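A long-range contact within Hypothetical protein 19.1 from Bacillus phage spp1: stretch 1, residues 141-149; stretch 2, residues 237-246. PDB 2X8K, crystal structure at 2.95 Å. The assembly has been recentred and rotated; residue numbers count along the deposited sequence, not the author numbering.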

# COMPACT_ATOMS: atom_id res chain seq x y z
N THR C 141 -46.79 -22.40 -27.17
CA THR C 141 -48.22 -22.49 -27.50
C THR C 141 -48.75 -23.87 -27.13
O THR C 141 -48.23 -24.88 -27.60
CB THR C 141 -48.49 -22.16 -28.97
OG1 THR C 141 -47.96 -20.86 -29.28
CG2 THR C 141 -49.99 -22.25 -29.34
N THR C 142 -49.77 -23.90 -26.27
CA THR C 142 -50.41 -25.15 -25.81
C THR C 142 -51.91 -25.11 -26.14
O THR C 142 -52.54 -24.07 -26.03
CB THR C 142 -50.08 -25.37 -24.31
OG1 THR C 142 -48.72 -25.80 -24.20
CG2 THR C 142 -50.97 -26.41 -23.63
N ASP C 143 -52.48 -26.25 -26.53
CA ASP C 143 -53.92 -26.32 -26.80
C ASP C 143 -54.71 -26.58 -25.51
O ASP C 143 -54.31 -27.43 -24.71
CB ASP C 143 -54.24 -27.38 -27.87
CG ASP C 143 -54.65 -26.78 -29.20
OD1 ASP C 143 -53.80 -26.12 -29.85
OD2 ASP C 143 -55.83 -26.97 -29.60
N VAL C 144 -55.79 -25.81 -25.28
CA VAL C 144 -56.64 -25.99 -24.10
C VAL C 144 -58.01 -26.50 -24.57
O VAL C 144 -58.68 -25.85 -25.39
CB VAL C 144 -56.74 -24.78 -23.15
CG1 VAL C 144 -57.49 -25.14 -21.88
CG2 VAL C 144 -55.36 -24.26 -22.80
N THR C 145 -58.39 -27.68 -24.08
CA THR C 145 -59.63 -28.35 -24.45
C THR C 145 -60.77 -27.96 -23.53
O THR C 145 -60.58 -27.23 -22.55
CB THR C 145 -59.41 -29.87 -24.49
OG1 THR C 145 -59.10 -30.33 -23.17
CG2 THR C 145 -58.30 -30.28 -25.46
N THR C 146 -61.97 -28.48 -23.85
CA THR C 146 -63.20 -28.25 -23.10
C THR C 146 -63.24 -29.02 -21.76
O THR C 146 -64.27 -29.00 -21.07
CB THR C 146 -64.40 -28.53 -23.99
OG1 THR C 146 -64.22 -29.82 -24.58
CG2 THR C 146 -64.57 -27.47 -25.07
N ALA C 147 -62.10 -29.67 -21.41
CA ALA C 147 -61.85 -30.45 -20.19
C ALA C 147 -60.64 -29.83 -19.47
O ALA C 147 -59.91 -29.02 -20.07
CB ALA C 147 -61.55 -31.89 -20.57
N SER C 148 -60.43 -30.21 -18.18
CA SER C 148 -59.29 -29.74 -17.38
C SER C 148 -58.00 -30.18 -18.10
O SER C 148 -57.79 -31.38 -18.37
CB SER C 148 -59.36 -30.26 -15.95
OG SER C 148 -58.14 -30.17 -15.24
N THR C 149 -57.23 -29.17 -18.52
CA THR C 149 -56.00 -29.33 -19.29
C THR C 149 -54.82 -28.89 -18.46
O THR C 149 -54.84 -27.75 -17.99
CB THR C 149 -56.10 -28.55 -20.62
OG1 THR C 149 -57.31 -28.94 -21.29
CG2 THR C 149 -54.91 -28.77 -21.53
N LEU C 237 -56.41 -25.70 -16.73
CA LEU C 237 -57.33 -24.80 -17.41
C LEU C 237 -58.40 -25.55 -18.24
O LEU C 237 -58.08 -26.58 -18.85
CB LEU C 237 -56.52 -23.87 -18.33
CG LEU C 237 -55.33 -23.11 -17.73
CD1 LEU C 237 -54.50 -22.50 -18.81
CD2 LEU C 237 -55.77 -22.07 -16.70
N LYS C 238 -59.62 -25.03 -18.26
CA LYS C 238 -60.71 -25.61 -19.05
C LYS C 238 -61.53 -24.52 -19.73
O LYS C 238 -61.98 -23.57 -19.09
CB LYS C 238 -61.61 -26.49 -18.18
CG LYS C 238 -62.50 -27.46 -18.95
CD LYS C 238 -63.80 -27.72 -18.20
CE LYS C 238 -63.53 -28.33 -16.84
NZ LYS C 238 -64.09 -27.49 -15.75
N ALA C 239 -61.73 -24.67 -21.03
CA ALA C 239 -62.39 -23.64 -21.85
C ALA C 239 -63.76 -24.08 -22.37
O ALA C 239 -64.08 -25.27 -22.43
CB ALA C 239 -61.49 -23.22 -23.01
N THR C 240 -64.58 -23.11 -22.78
CA THR C 240 -65.88 -23.44 -23.32
C THR C 240 -65.76 -23.93 -24.78
O THR C 240 -66.55 -24.79 -25.20
CB THR C 240 -66.85 -22.29 -23.13
OG1 THR C 240 -66.24 -21.11 -23.62
CG2 THR C 240 -67.27 -22.13 -21.69
N GLN C 241 -64.79 -23.41 -25.54
CA GLN C 241 -64.55 -23.75 -26.94
C GLN C 241 -63.07 -24.08 -27.08
O GLN C 241 -62.28 -23.36 -26.47
CB GLN C 241 -64.94 -22.56 -27.85
CG GLN C 241 -65.17 -22.90 -29.32
CD GLN C 241 -66.60 -23.33 -29.60
OE1 GLN C 241 -67.49 -22.50 -29.83
NE2 GLN C 241 -66.83 -24.63 -29.60
N PRO C 242 -62.66 -25.14 -27.84
CA PRO C 242 -61.22 -25.46 -27.97
C PRO C 242 -60.38 -24.19 -28.18
O PRO C 242 -60.52 -23.48 -29.19
CB PRO C 242 -61.19 -26.50 -29.10
CG PRO C 242 -62.47 -27.16 -28.99
CD PRO C 242 -63.46 -26.08 -28.63
N SER C 243 -59.55 -23.88 -27.18
CA SER C 243 -58.72 -22.69 -27.14
C SER C 243 -57.27 -23.04 -27.32
O SER C 243 -56.90 -24.20 -27.53
CB SER C 243 -58.89 -21.88 -25.85
OG SER C 243 -60.24 -21.52 -25.63
N THR C 244 -56.44 -22.00 -27.27
CA THR C 244 -55.00 -22.07 -27.35
C THR C 244 -54.46 -21.08 -26.35
O THR C 244 -54.98 -19.96 -26.25
CB THR C 244 -54.51 -21.96 -28.83
OG1 THR C 244 -53.74 -23.11 -29.15
CG2 THR C 244 -53.66 -20.71 -29.12
N ILE C 245 -53.52 -21.53 -25.53
CA ILE C 245 -52.84 -20.66 -24.58
C ILE C 245 -51.39 -20.52 -25.03
O ILE C 245 -50.73 -21.51 -25.40
CB ILE C 245 -53.01 -21.05 -23.09
CG1 ILE C 245 -52.51 -19.93 -22.17
CG2 ILE C 245 -52.35 -22.40 -22.74
CD1 ILE C 245 -53.40 -19.62 -21.09
N VAL C 246 -50.94 -19.27 -25.08
CA VAL C 246 -49.57 -18.89 -25.43
C VAL C 246 -49.03 -18.05 -24.29
O VAL C 246 -49.61 -17.04 -23.90
CB VAL C 246 -49.43 -18.16 -26.79
CG1 VAL C 246 -47.94 -18.03 -27.18
CG2 VAL C 246 -50.23 -18.85 -27.90

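Two antiparallel ladders, offset by one residue in register, join these stretches. In the longer one, strand 141-144 runs beside strand 243-246 with their axes 149° apart, and the amides and carbonyls of alternate pairs satisfy each other. Thr142 N donates to Ile245 O at 2.7 Å and 177°, and Ile245 N returns a bond to Thr142 O at 2.8 Å and 164°. Two residues on, Val144 N reaches Ser243 O at 3.0 Å (158°), while Ser243 N reaches Val144 O at 2.8 Å (154°). Thr141–Val246 and Asp143–Thr244 are the non-hydrogen-bonded pairs, with CA atoms 4.4 Å apart. There, CA groups supplement the acceptors: Thr141 CA lies 3.4 Å from Ile245 O, and Thr244 CA lies 3.4 Å from Thr142 O.

The second ladder is the pair Thr149–Leu237, bonded both ways: Thr149 N to Leu237 O at 2.7 Å (149°) and Leu237 N to Thr149 O at 2.9 Å (165°). Between the ladders, Ala239 N donates to Thr145 O at 3.2 Å with a nearly straight angle of 174°, and Thr146 CA approaches Ala239 O at 3.2 Å (159°).

The loop of the first stretch is also tied to itself. Thr149 OG1 donates to Ala147 O at 2.9 Å and accepts from Thr145 N at 3.2 Å, so one hydroxyl serves both turn backbone groups.

Side chains add less directional contacts. Val144, buried, places CG2 3.5 Å from Ile245 CG2 and CG1 3.9 Å from Leu237 CB, so its two methyls bridge the residues of both strands of stretch 2. Among the polar side chains, Thr244 OG1 sits 3.1 Å from Asp143 OD1 and 3.5 Å from Thr142 O; both are weak candidates for its single proton, and the geometry does not choose between them.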